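Local coordinates for uncharacterized protein (Bacteroides ovatus, PDB 4IRT) that is of unknown function but, as a BNR-repeat protein of the beta-propeller clan, has been put forward as a putative neuraminidase, at residues A[207-212]-A[239-244]; A[193-198]-A[231-236]; A[48-53]-A[106-111]. One frame throughout, in Å; residues are numbered along the deposited sequence. Where two conformers were deposited one is given.

Each contact involves a strand of a four-stranded antiparallel sheet in what is evidently a beta-propeller; in contacts 2 and 3 the other partner is a loop. Contact 3 closes first along the chain, setting a loop after strand 99-101 against strand 45-52. Contacts 1 and 2 come later and interlock, since their segments alternate in sequence: strands 191-198 and 206-214 are neighbours in one sheet, strand 239-242 is one of its two outermost members, and the loop at 231-236 leads into that strand. Their centres lie 8 Å apart, and Tyr240 OH meets Leu235 O at 2.7 Å. Contact 3 sits across the chain's centre, its centre about 39 Å from that of contact 1, so the two regions are separate parts of the propeller.

Contact 1: residues A[207-212]-A[239-244]; sequences HDICYA and EYACRL
Tyr240 turns one face of its ring to Cys210 SG, a sulfur-aromatic contact in which the sulfur stands 3.7 Å from the ring centroid and nearest the rim at CE2. SG lies anti to the Cys210 carbonyl carbon, beside the backbone N (chi1 -62°), which sets it against that face. Asp208 crosses beside the same ring with its carboxylate plane turned 81° from it, its CB at the ring edge. The backbones beneath form an antiparallel pair broken by a classic beta bulge: Ala241 and Cys242 both face Ile209, whose O takes a good bond from Cys242 N and a weak one from Ala241 N. Ile209 N returns to Cys242 O at 2.9 Å. The Ile209 and Leu244 side chains lie side by side, pointing the same way, CD1 to CD1 4.1 Å, and Trp270 of strand 264-271 touches both. The outer side is looser: Arg243 is exposed and modelled in two conformers, and Cys242 is partly exposed. Asp208 ties the far end. OD1 accepts from Leu244 N at 3.1 Å, on its anti side and somewhat out of the carboxylate plane; OD2 receives His207 ND1 at 2.8 Å from above that plane, though within the imidazole plane. One carboxylate thus holds both the chain just beyond the edge strand, at Leu244, and the imidazole, whose NE2 bonds Glu199 OE1, fixing its rotation from both nitrogens.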
ATOM      1  N   HIS A 207       8.575  13.860   9.496  1.00  9.99           N
ATOM      2  CA  HIS A 207       8.523  15.143   8.831  1.00 10.93           C
ATOM      3  C   HIS A 207       8.748  15.014   7.336  1.00 10.63           C
ATOM      4  O   HIS A 207       9.485  14.126   6.887  1.00 11.52           O
ATOM      5  CB  HIS A 207       9.541  16.109   9.449  1.00 11.77           C
ATOM      6  CG  HIS A 207      10.965  15.643   9.380  1.00 11.94           C
ATOM      7  ND1 HIS A 207      11.824  16.023   8.368  1.00 13.58           N
ATOM      8  CD2 HIS A 207      11.693  14.871  10.219  1.00 12.66           C
ATOM      9  CE1 HIS A 207      13.017  15.492   8.582  1.00 13.40           C
ATOM     10  NE2 HIS A 207      12.964  14.784   9.700  1.00 13.53           N
ATOM     11  N   ASP A 208       8.104  15.924   6.596  1.00 11.10           N
ATOM     12  CA  ASP A 208       8.254  16.102   5.145  1.00 11.19           C
ATOM     13  C   ASP A 208       7.679  14.965   4.294  1.00 10.92           C
ATOM     14  O   ASP A 208       7.485  13.846   4.770  1.00 10.11           O
ATOM     15  CB  ASP A 208       9.744  16.326   4.780  1.00 11.64           C
ATOM     16  CG  ASP A 208      10.312  17.576   5.424  1.00 12.55           C
ATOM     17  OD1 ASP A 208       9.678  18.660   5.340  1.00 13.52           O
ATOM     18  OD2 ASP A 208      11.405  17.483   6.031  1.00 13.53           O
ATOM     19  N   ILE A 209       7.368  15.308   3.046  1.00  9.87           N
ATOM     20  CA  ILE A 209       7.013  14.361   2.000  1.00 10.41           C
ATOM     21  C   ILE A 209       7.936  14.580   0.813  1.00 10.60           C
ATOM     22  O   ILE A 209       7.957  15.679   0.217  1.00 11.00           O
ATOM     23  CB  ILE A 209       5.535  14.500   1.548  1.00 10.41           C
ATOM     24  CG1 ILE A 209       4.601  14.419   2.776  1.00 10.78           C
ATOM     25  CG2 ILE A 209       5.198  13.415   0.522  1.00 10.61           C
ATOM     26  CD1 ILE A 209       3.110  14.448   2.475  1.00 10.77           C
ATOM     27  N   CYS A 210       8.663  13.532   0.450  1.00 10.32           N
ATOM     28  CA  CYS A 210       9.672  13.595  -0.609  1.00 10.61           C
ATOM     29  C   CYS A 210       9.274  12.672  -1.777  1.00 10.42           C
ATOM     30  O   CYS A 210       8.432  11.810  -1.632  1.00 10.63           O
ATOM     31  CB  CYS A 210      11.047  13.180  -0.066  1.00 11.48           C
ATOM     32  SG  CYS A 210      11.700  14.263   1.248  1.00 13.18           S
ATOM     33  N   TYR A 211       9.924  12.829  -2.927  1.00 10.83           N
ATOM     34  CA  TYR A 211       9.472  12.168  -4.146  1.00 10.93           C
ATOM     35  C   TYR A 211      10.639  11.855  -5.081  1.00 10.92           C
ATOM     36  O   TYR A 211      11.558  12.634  -5.188  1.00 11.66           O
ATOM     37  CB  TYR A 211       8.482  13.066  -4.877  1.00 11.26           C
ATOM     38  CG  TYR A 211       8.039  12.509  -6.206  1.00 10.96           C
ATOM     39  CD1 TYR A 211       7.031  11.539  -6.273  1.00 10.98           C
ATOM     40  CD2 TYR A 211       8.605  12.943  -7.388  1.00 10.93           C
ATOM     41  CE1 TYR A 211       6.632  11.008  -7.486  1.00 10.45           C
ATOM     42  CE2 TYR A 211       8.224  12.401  -8.604  1.00 11.56           C
ATOM     43  CZ  TYR A 211       7.217  11.458  -8.657  1.00 11.25           C
ATOM     44  OH  TYR A 211       6.779  10.947  -9.862  1.00 11.46           O
ATOM     45  N   ALA A 212      10.547  10.729  -5.775  1.00 11.26           N
ATOM     46  CA  ALA A 212      11.414  10.424  -6.877  1.00 10.82           C
ATOM     47  C   ALA A 212      10.693   9.507  -7.835  1.00 11.27           C
ATOM     48  O   ALA A 212       9.722   8.868  -7.454  1.00 12.00           O
ATOM     49  CB  ALA A 212      12.687   9.755  -6.377  1.00 11.57           C
ATOM     50  N   GLU A 239      13.873  15.655  -3.401  1.00 11.94           N
ATOM     51  CA  GLU A 239      12.850  16.554  -3.850  1.00 11.45           C
ATOM     52  C   GLU A 239      11.756  16.595  -2.785  1.00 11.51           C
ATOM     53  O   GLU A 239      11.185  15.563  -2.447  1.00 11.43           O
ATOM     54  CB  GLU A 239      12.251  16.132  -5.201  1.00 11.48           C
ATOM     55  CG  GLU A 239      11.177  17.124  -5.660  1.00 11.64           C
ATOM     56  CD  GLU A 239      10.548  16.845  -7.005  1.00 12.14           C
ATOM     57  OE1 GLU A 239      10.878  15.827  -7.681  1.00 11.62           O
ATOM     58  OE2 GLU A 239       9.691  17.695  -7.381  1.00 13.03           O
ATOM     59  N   TYR A 240      11.432  17.791  -2.292  1.00 12.00           N
ATOM     60  CA  TYR A 240      10.345  17.957  -1.336  1.00 12.24           C
ATOM     61  C   TYR A 240       9.035  18.247  -2.050  1.00 12.87           C
ATOM     62  O   TYR A 240       8.804  19.352  -2.550  1.00 12.92           O
ATOM     63  CB  TYR A 240      10.720  19.015  -0.285  1.00 12.77           C
ATOM     64  CG  TYR A 240      11.805  18.426   0.609  1.00 14.27           C
ATOM     65  CD1 TYR A 240      13.149  18.410   0.194  1.00 15.17           C
ATOM     66  CD2 TYR A 240      11.479  17.778   1.790  1.00 13.99           C
ATOM     67  CE1 TYR A 240      14.136  17.793   0.960  1.00 15.81           C
ATOM     68  CE2 TYR A 240      12.465  17.183   2.581  1.00 15.04           C
ATOM     69  CZ  TYR A 240      13.788  17.189   2.155  1.00 15.18           C
ATOM     70  OH  TYR A 240      14.735  16.557   2.926  1.00 15.56           O
ATOM     71  N   ALA A 241       8.156  17.260  -2.041  1.00 13.27           N
ATOM     72  CA  ALA A 241       6.794  17.447  -2.531  1.00 12.90           C
ATOM     73  C   ALA A 241       5.981  18.347  -1.596  1.00 13.66           C
ATOM     74  O   ALA A 241       5.167  19.159  -2.058  1.00 13.52           O
ATOM     75  CB  ALA A 241       6.101  16.119  -2.724  1.00 12.11           C
ATOM     76  N   CYS A 242       6.214  18.216  -0.296  1.00 13.55           N
ATOM     77  CA  CYS A 242       5.535  19.056   0.690  1.00 14.45           C
ATOM     78  C   CYS A 242       6.391  19.119   1.925  1.00 14.92           C
ATOM     79  O   CYS A 242       6.684  18.070   2.551  1.00 14.66           O
ATOM     80  CB  CYS A 242       4.126  18.542   1.003  1.00 15.62           C
ATOM     81  SG  CYS A 242       3.112  19.692   2.002  1.00 16.70           S
ATOM     82  N   ARG A 243       6.806  20.341   2.276  1.00 13.60           N
ATOM     83  CA  ARG A 243       7.561  20.547   3.502  0.50 14.41           C
ATOM     84  C   ARG A 243       6.635  20.643   4.694  1.00 13.43           C
ATOM     85  O   ARG A 243       5.765  21.504   4.753  1.00 13.77           O
ATOM     86  CB  ARG A 243       8.434  21.789   3.433  0.50 15.70           C
ATOM     87  CG  ARG A 243       9.590  21.612   2.482  0.50 17.77           C
ATOM     88  CD  ARG A 243      10.868  22.186   3.029  0.50 20.54           C
ATOM     89  NE  ARG A 243      11.831  22.277   1.952  0.50 21.20           N
ATOM     90  CZ  ARG A 243      12.991  21.653   1.945  0.50 20.43           C
ATOM     91  NH1 ARG A 243      13.353  20.919   2.980  0.50 20.03           N
ATOM     92  NH2 ARG A 243      13.791  21.798   0.904  0.50 22.08           N
ATOM     93  N   LEU A 244       6.835  19.743   5.660  1.00 12.49           N
ATOM     94  CA  LEU A 244       5.983  19.653   6.830  1.00 12.52           C
ATOM     95  C   LEU A 244       6.833  19.361   8.034  1.00 12.76           C
ATOM     96  O   LEU A 244       7.680  18.460   7.985  1.00 12.65           O
ATOM     97  CB  LEU A 244       4.969  18.504   6.649  1.00 12.05           C
ATOM     98  CG  LEU A 244       3.900  18.758   5.595  1.00 12.70           C
ATOM     99  CD1 LEU A 244       3.199  17.458   5.228  1.00 14.71           C
ATOM    100  CD2 LEU A 244       2.906  19.808   6.077  1.00 12.98           C
TER

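Contact 2: residues A[193-198]-A[231-236]; sequences LSWVWR and LPIKLS
Leu235 lays its CD1 over one face of the Trp197 indole, a CH-pi contact 4.0 Å from the centroid of the five-membered ring. It joins the propeller sheet, at strand 191-198, to the long loop that leads into strand 239-242, one of the sheet's two outermost strands. Leu235 carries CG anti to its backbone N (chi1 -170°), and the methyl sits toward the rim, 3.7 Å from Trp197 NE1. The six-membered part of the indole meets backbone instead: CZ2 lies 3.5 Å from Leu235 N, and Ile233 O comes to the ring edge. On the face opposite Leu235, Trp195 brings its NE1 3.3 Å above the Trp197 plane, also toward the rim, while Trp197 CD2 lies at the edge of the Trp195 ring. This approach goes with a first torsion that holds Trp195 CG between its backbone N and carbonyl carbon (chi1 69°). Tyr240 OH bonds to both Trp197 NE1 and Leu235 O, bridging the indole and the loop. Farther along, the indole of Trp195 meets Ile233 edge-on: CG2 lies near the ring plane, 3.8 Å from CZ2.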
ATOM      1  N   LEU A 193       7.916   6.929  -6.367  1.00 10.21           N
ATOM      2  CA  LEU A 193       8.307   6.701  -4.974  1.00  9.88           C
ATOM      3  C   LEU A 193       8.151   7.972  -4.167  1.00 10.64           C
ATOM      4  O   LEU A 193       8.663   9.020  -4.553  1.00 10.22           O
ATOM      5  CB  LEU A 193       9.786   6.282  -4.948  1.00 10.72           C
ATOM      6  CG  LEU A 193      10.523   6.240  -3.609  1.00 10.18           C
ATOM      7  CD1 LEU A 193       9.985   5.166  -2.702  1.00 10.54           C
ATOM      8  CD2 LEU A 193      12.001   6.003  -3.873  1.00 10.70           C
ATOM      9  N   SER A 194       7.462   7.883  -3.034  1.00 10.23           N
ATOM     10  CA  SER A 194       7.394   8.998  -2.064  1.00  9.45           C
ATOM     11  C   SER A 194       7.606   8.459  -0.653  1.00  9.40           C
ATOM     12  O   SER A 194       7.436   7.240  -0.384  1.00  8.96           O
ATOM     13  CB  SER A 194       6.077   9.760  -2.155  1.00 10.02           C
ATOM     14  OG  SER A 194       4.973   8.905  -1.998  1.00 10.11           O
ATOM     15  N   TRP A 195       7.982   9.362   0.257  1.00  9.89           N
ATOM     16  CA  TRP A 195       8.303   8.978   1.624  1.00  9.78           C
ATOM     17  C   TRP A 195       8.273  10.150   2.565  1.00  9.69           C
ATOM     18  O   TRP A 195       8.305  11.284   2.125  1.00 10.02           O
ATOM     19  CB  TRP A 195       9.669   8.283   1.698  1.00 10.12           C
ATOM     20  CG  TRP A 195      10.872   9.108   1.442  1.00 10.72           C
ATOM     21  CD1 TRP A 195      11.701   9.681   2.408  1.00 11.28           C
ATOM     22  CD2 TRP A 195      11.481   9.402   0.173  1.00 11.02           C
ATOM     23  NE1 TRP A 195      12.753  10.318   1.800  1.00 11.65           N
ATOM     24  CE2 TRP A 195      12.651  10.164   0.437  1.00 11.35           C
ATOM     25  CE3 TRP A 195      11.130   9.144  -1.160  1.00 10.70           C
ATOM     26  CZ2 TRP A 195      13.454  10.680  -0.583  1.00 11.92           C
ATOM     27  CZ3 TRP A 195      11.963   9.645  -2.200  1.00 12.18           C
ATOM     28  CH2 TRP A 195      13.104  10.392  -1.895  1.00 11.63           C
ATOM     29  N   VAL A 196       8.220   9.840   3.853  1.00  9.57           N
ATOM     30  CA  VAL A 196       8.413  10.811   4.927  1.00 10.00           C
ATOM     31  C   VAL A 196       9.669  10.386   5.668  1.00 10.49           C
ATOM     32  O   VAL A 196      10.057   9.196   5.662  1.00 10.26           O
ATOM     33  CB  VAL A 196       7.215  10.858   5.919  1.00 10.55           C
ATOM     34  CG1 VAL A 196       5.902  11.069   5.143  1.00 11.11           C
ATOM     35  CG2 VAL A 196       7.162   9.610   6.787  1.00 10.87           C
ATOM     36  N   TRP A 197      10.331  11.359   6.261  1.00 10.77           N
ATOM     37  CA  TRP A 197      11.415  11.065   7.135  1.00 11.38           C
ATOM     38  C   TRP A 197      10.881  10.822   8.516  1.00 11.59           C
ATOM     39  O   TRP A 197       9.874  11.409   8.916  1.00 10.74           O
ATOM     40  CB  TRP A 197      12.373  12.234   7.199  1.00 11.70           C
ATOM     41  CG  TRP A 197      13.051  12.550   5.898  1.00 12.25           C
ATOM     42  CD1 TRP A 197      12.933  13.703   5.185  1.00 13.37           C
ATOM     43  CD2 TRP A 197      14.002  11.734   5.184  1.00 12.19           C
ATOM     44  NE1 TRP A 197      13.743  13.657   4.066  1.00 12.73           N
ATOM     45  CE2 TRP A 197      14.411  12.462   4.051  1.00 13.17           C
ATOM     46  CE3 TRP A 197      14.562  10.470   5.410  1.00 12.11           C
ATOM     47  CZ2 TRP A 197      15.373  11.965   3.131  1.00 13.01           C
ATOM     48  CZ3 TRP A 197      15.504   9.990   4.507  1.00 11.88           C
ATOM     49  CH2 TRP A 197      15.891  10.733   3.380  1.00 12.39           C
ATOM     50  N   ARG A 198      11.553   9.955   9.267  1.00 12.39           N
ATOM     51  CA  ARG A 198      11.325   9.931  10.707  1.00 14.11           C
ATOM     52  C   ARG A 198      12.659  10.138  11.391  1.00 12.67           C
ATOM     53  O   ARG A 198      13.563   9.320  11.260  1.00 14.41           O
ATOM     54  CB  ARG A 198      10.707   8.653  11.232  1.00 14.95           C
ATOM     55  CG  ARG A 198      10.295   8.892  12.684  1.00 17.44           C
ATOM     56  CD  ARG A 198       9.739   7.706  13.399  1.00 16.60           C
ATOM     57  NE  ARG A 198       8.380   7.407  12.979  1.00 15.98           N
ATOM     58  CZ  ARG A 198       7.670   6.430  13.506  1.00 18.31           C
ATOM     59  NH1 ARG A 198       8.172   5.724  14.514  1.00 19.19           N
ATOM     60  NH2 ARG A 198       6.453   6.164  13.054  1.00 17.52           N
ATOM     61  N   LEU A 231      22.671   9.254  -6.587  1.00 18.72           N
ATOM     62  CA  LEU A 231      22.234   8.340  -5.535  1.00 16.56           C
ATOM     63  C   LEU A 231      23.314   8.173  -4.465  1.00 17.19           C
ATOM     64  O   LEU A 231      24.507   8.295  -4.744  1.00 16.66           O
ATOM     65  CB  LEU A 231      21.841   6.960  -6.118  1.00 16.02           C
ATOM     66  CG  LEU A 231      20.775   7.021  -7.217  1.00 16.10           C
ATOM     67  CD1 LEU A 231      20.640   5.674  -7.897  1.00 16.08           C
ATOM     68  CD2 LEU A 231      19.426   7.478  -6.641  1.00 17.35           C
ATOM     69  N   PRO A 232      22.911   7.856  -3.234  1.00 16.91           N
ATOM     70  CA  PRO A 232      21.552   7.657  -2.778  1.00 16.10           C
ATOM     71  C   PRO A 232      20.877   8.987  -2.443  1.00 14.84           C
ATOM     72  O   PRO A 232      21.540  10.051  -2.387  1.00 14.88           O
ATOM     73  CB  PRO A 232      21.739   6.811  -1.514  1.00 16.97           C
ATOM     74  CG  PRO A 232      23.071   7.206  -0.987  1.00 17.31           C
ATOM     75  CD  PRO A 232      23.903   7.463  -2.206  1.00 18.33           C
ATOM     76  N   ILE A 233      19.571   8.932  -2.207  1.00 14.84           N
ATOM     77  CA  ILE A 233      18.835  10.155  -1.928  1.00 14.13           C
ATOM     78  C   ILE A 233      18.820  10.378  -0.437  1.00 14.19           C
ATOM     79  O   ILE A 233      18.339   9.522   0.313  1.00 13.91           O
ATOM     80  CB  ILE A 233      17.393  10.108  -2.471  1.00 14.49           C
ATOM     81  CG1 ILE A 233      17.398   9.678  -3.952  1.00 14.09           C
ATOM     82  CG2 ILE A 233      16.744  11.479  -2.309  1.00 14.02           C
ATOM     83  CD1 ILE A 233      16.005   9.445  -4.542  1.00 14.25           C
ATOM     84  N   LYS A 234      19.308  11.550  -0.025  1.00 14.32           N
ATOM     85  CA  LYS A 234      19.440  11.953   1.368  1.00 16.04           C
ATOM     86  C   LYS A 234      18.536  13.151   1.674  1.00 14.67           C
ATOM     87  O   LYS A 234      17.957  13.760   0.771  1.00 14.92           O
ATOM     88  CB  LYS A 234      20.867  12.450   1.635  1.00 18.39           C
ATOM     89  CG  LYS A 234      22.006  11.518   1.283  1.00 24.14           C
ATOM     90  CD  LYS A 234      23.360  12.181   1.578  1.00 25.12           C
ATOM     91  CE  LYS A 234      23.701  13.295   0.586  1.00 33.75           C
ATOM     92  NZ  LYS A 234      24.345  14.492   1.216  1.00 36.52           N
ATOM     93  N   LEU A 235      18.475  13.513   2.952  1.00 14.99           N
ATOM     94  CA  LEU A 235      17.805  14.736   3.393  1.00 14.93           C
ATOM     95  C   LEU A 235      18.138  15.925   2.503  1.00 14.67           C
ATOM     96  O   LEU A 235      17.252  16.682   2.074  1.00 16.07           O
ATOM     97  CB  LEU A 235      18.217  15.060   4.837  1.00 15.22           C
ATOM     98  CG  LEU A 235      17.384  16.179   5.452  1.00 16.07           C
ATOM     99  CD1 LEU A 235      16.156  15.616   6.152  1.00 16.24           C
ATOM    100  CD2 LEU A 235      18.212  16.987   6.432  1.00 18.84           C
ATOM    101  N   SER A 236      19.420  16.091   2.193  1.00 15.87           N
ATOM    102  CA  SER A 236      19.861  17.286   1.515  1.00 17.08           C
ATOM    103  C   SER A 236      19.455  17.391   0.049  1.00 16.80           C
ATOM    104  O   SER A 236      19.193  18.498  -0.393  1.00 18.25           O
ATOM    105  CB  SER A 236      21.380  17.451   1.635  1.00 18.22           C
ATOM    106  OG  SER A 236      22.031  16.402   0.956  1.00 19.06           O
TER

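Contact 3: residues A[48-53]-A[106-111]; sequences LGKRKL and GSLELG
Leu48 and Leu110 reach toward each other tip to tip, Leu48 CD1 ending 3.9 Å from Leu110 CD2. The same CD1 methyl also lies 3.5 Å from Leu108 O, a buried carbonyl oxygen with no hydrogen-bonding partner in the model. Leu108 points toward the strand between this leucine pair and Lys50, and its two methyls divide the work: CD1 rests on Leu48 O and Gly49 CA, while CD2 touches Leu48 CB at 4.0 Å and the carbonyl group of Gly49. Lys50 crosses Leu108 at a slant, its CD 4.0 Å from Leu108 CD2. These contacts lay the loop at 106-111 over strand 45-52 of a four-stranded antiparallel propeller sheet, with Leu108 also touching Thr59 and His61 of the neighbouring strand 59-63. Within the loop, Ser107 OG accepts from Glu109 N, an ST turn just where the chain passes Leu108. The Lys50 chain bends at chi3 (-71°), which places CE, and NZ beyond it donates to Gly106 O at 2.9 Å with a C=O...N angle of 123°. An alanine in place of Lys50 would probably leave Gly106 O without this donor and Leu108 CD2 without the CG and CD methylenes that lie against it. Gly106 itself has a positive phi (71°), and the ammonium that its carbonyl O meets has a second partner in Tyr36 OH.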
ATOM      1  N   LEU A  48      -5.314 -18.446  -0.153  1.00 10.17           N
ATOM      2  CA  LEU A  48      -5.338 -17.788  -1.468  1.00 10.98           C
ATOM      3  C   LEU A  48      -6.652 -18.145  -2.159  1.00 11.39           C
ATOM      4  O   LEU A  48      -7.138 -19.274  -2.036  1.00 12.60           O
ATOM      5  CB  LEU A  48      -4.157 -18.239  -2.327  1.00 11.20           C
ATOM      6  CG  LEU A  48      -2.747 -18.009  -1.805  1.00 11.93           C
ATOM      7  CD1 LEU A  48      -1.742 -18.464  -2.832  1.00 12.24           C
ATOM      8  CD2 LEU A  48      -2.500 -16.546  -1.457  1.00 12.25           C
ATOM      9  N   GLY A  49      -7.242 -17.177  -2.849  1.00 10.76           N
ATOM     10  CA  GLY A  49      -8.466 -17.390  -3.567  1.00 11.72           C
ATOM     11  C   GLY A  49      -8.481 -16.724  -4.923  1.00 11.56           C
ATOM     12  O   GLY A  49      -7.715 -15.817  -5.186  1.00 11.25           O
ATOM     13  N   LYS A  50      -9.381 -17.193  -5.784  1.00 12.06           N
ATOM     14  CA  LYS A  50      -9.575 -16.575  -7.069  1.00 11.86           C
ATOM     15  C   LYS A  50     -11.006 -16.763  -7.553  1.00 12.64           C
ATOM     16  O   LYS A  50     -11.691 -17.721  -7.161  1.00 13.31           O
ATOM     17  CB  LYS A  50      -8.597 -17.135  -8.105  1.00 13.62           C
ATOM     18  CG  LYS A  50      -8.901 -18.551  -8.555  1.00 15.36           C
ATOM     19  CD  LYS A  50      -7.765 -19.172  -9.365  1.00 16.69           C
ATOM     20  CE  LYS A  50      -7.645 -18.535 -10.741  1.00 20.27           C
ATOM     21  NZ  LYS A  50      -6.801 -19.303 -11.710  1.00 22.65           N
ATOM     22  N   ARG A  51     -11.427 -15.840  -8.421  1.00 11.88           N
ATOM     23  CA  ARG A  51     -12.679 -15.931  -9.112  1.00 12.51           C
ATOM     24  C   ARG A  51     -12.546 -15.343 -10.512  1.00 12.28           C
ATOM     25  O   ARG A  51     -11.632 -14.541 -10.806  1.00 12.06           O
ATOM     26  CB  ARG A  51     -13.778 -15.165  -8.369  1.00 12.17           C
ATOM     27  CG  ARG A  51     -13.520 -13.674  -8.207  1.00 11.89           C
ATOM     28  CD  ARG A  51     -14.792 -12.858  -8.042  1.00 12.19           C
ATOM     29  NE  ARG A  51     -14.506 -11.437  -7.782  1.00 11.88           N
ATOM     30  CZ  ARG A  51     -15.417 -10.459  -7.829  1.00 13.10           C
ATOM     31  NH1 ARG A  51     -16.686 -10.728  -8.141  1.00 14.12           N
ATOM     32  NH2 ARG A  51     -15.083  -9.207  -7.530  1.00 11.87           N
ATOM     33  N   LYS A  52     -13.509 -15.688 -11.361  1.00 13.36           N
ATOM     34  CA  LYS A  52     -13.785 -14.870 -12.544  1.00 13.26           C
ATOM     35  C   LYS A  52     -14.470 -13.595 -12.108  1.00 13.24           C
ATOM     36  O   LYS A  52     -15.357 -13.614 -11.238  1.00 13.44           O
ATOM     37  CB  LYS A  52     -14.664 -15.616 -13.540  1.00 14.98           C
ATOM     38  CG  LYS A  52     -13.965 -16.814 -14.122  1.00 15.54           C
ATOM     39  CD  LYS A  52     -12.866 -16.382 -15.086  1.00 17.34           C
ATOM     40  CE  LYS A  52     -12.314 -17.566 -15.856  1.00 21.31           C
ATOM     41  NZ  LYS A  52     -11.204 -17.186 -16.772  1.00 23.85           N
ATOM     42  N   LEU A  53     -14.050 -12.480 -12.692  1.00 13.16           N
ATOM     43  CA  LEU A  53     -14.671 -11.192 -12.374  1.00 14.30           C
ATOM     44  C   LEU A  53     -16.185 -11.127 -12.671  1.00 15.26           C
ATOM     45  O   LEU A  53     -16.903 -10.319 -12.076  1.00 16.05           O
ATOM     46  CB  LEU A  53     -13.939 -10.058 -13.076  1.00 14.31           C
ATOM     47  CG  LEU A  53     -12.631  -9.629 -12.432  1.00 14.69           C
ATOM     48  CD1 LEU A  53     -11.781  -8.820 -13.388  1.00 15.24           C
ATOM     49  CD2 LEU A  53     -12.880  -8.854 -11.161  1.00 14.74           C
ATOM     50  N   GLY A 106      -1.641 -19.503 -12.622  1.00 13.61           N
ATOM     51  CA  GLY A 106      -2.983 -19.380 -12.059  1.00 14.30           C
ATOM     52  C   GLY A 106      -3.324 -20.301 -10.899  1.00 15.47           C
ATOM     53  O   GLY A 106      -4.443 -20.253 -10.358  1.00 17.13           O
ATOM     54  N   SER A 107      -2.368 -21.117 -10.473  1.00 15.57           N
ATOM     55  CA  SER A 107      -2.622 -22.048  -9.386  1.00 15.21           C
ATOM     56  C   SER A 107      -2.556 -21.378  -8.003  1.00 13.76           C
ATOM     57  O   SER A 107      -1.683 -20.540  -7.721  1.00 15.08           O
ATOM     58  CB  SER A 107      -1.633 -23.201  -9.427  1.00 15.55           C
ATOM     59  OG  SER A 107      -1.821 -24.061  -8.316  1.00 16.58           O
ATOM     60  N   LEU A 108      -3.468 -21.803  -7.133  1.00 12.39           N
ATOM     61  CA  LEU A 108      -3.509 -21.336  -5.753  1.00 12.11           C
ATOM     62  C   LEU A 108      -2.568 -22.143  -4.874  1.00 12.95           C
ATOM     63  O   LEU A 108      -2.324 -21.762  -3.746  1.00 13.64           O
ATOM     64  CB  LEU A 108      -4.935 -21.440  -5.196  1.00 12.12           C
ATOM     65  CG  LEU A 108      -6.025 -20.663  -5.899  1.00 13.69           C
ATOM     66  CD1 LEU A 108      -7.341 -20.911  -5.190  1.00 14.77           C
ATOM     67  CD2 LEU A 108      -5.722 -19.165  -5.942  1.00 13.57           C
ATOM     68  N   GLU A 109      -2.022 -23.237  -5.403  1.00 13.67           N
ATOM     69  CA  GLU A 109      -1.067 -24.045  -4.679  1.00 13.91           C
ATOM     70  C   GLU A 109       0.327 -23.453  -4.823  1.00 13.92           C
ATOM     71  O   GLU A 109       0.756 -23.072  -5.921  1.00 13.09           O
ATOM     72  CB  GLU A 109      -1.041 -25.469  -5.215  1.00 18.57           C
ATOM     73  CG  GLU A 109      -2.353 -26.215  -5.131  1.00 23.53           C
ATOM     74  CD  GLU A 109      -2.135 -27.660  -5.520  1.00 31.23           C
ATOM     75  OE1 GLU A 109      -1.351 -28.376  -4.832  1.00 39.49           O
ATOM     76  OE2 GLU A 109      -2.696 -28.060  -6.550  1.00 36.29           O
ATOM     77  N   LEU A 110       1.022 -23.400  -3.690  1.00 13.67           N
ATOM     78  CA  LEU A 110       2.329 -22.821  -3.567  1.00 13.52           C
ATOM     79  C   LEU A 110       3.390 -23.903  -3.372  1.00 13.60           C
ATOM     80  O   LEU A 110       3.132 -24.933  -2.785  1.00 13.39           O
ATOM     81  CB  LEU A 110       2.346 -21.919  -2.335  1.00 13.32           C
ATOM     82  CG  LEU A 110       1.388 -20.726  -2.340  1.00 13.41           C
ATOM     83  CD1 LEU A 110       1.428 -19.991  -1.006  1.00 14.03           C
ATOM     84  CD2 LEU A 110       1.805 -19.816  -3.487  1.00 13.32           C
ATOM     85  N   GLY A 111       4.585 -23.659  -3.873  1.00 13.87           N
ATOM     86  CA  GLY A 111       5.743 -24.478  -3.529  1.00 14.84           C
ATOM     87  C   GLY A 111       6.357 -24.093  -2.187  1.00 14.96           C
ATOM     88  O   GLY A 111       5.747 -23.397  -1.365  1.00 14.49           O
TER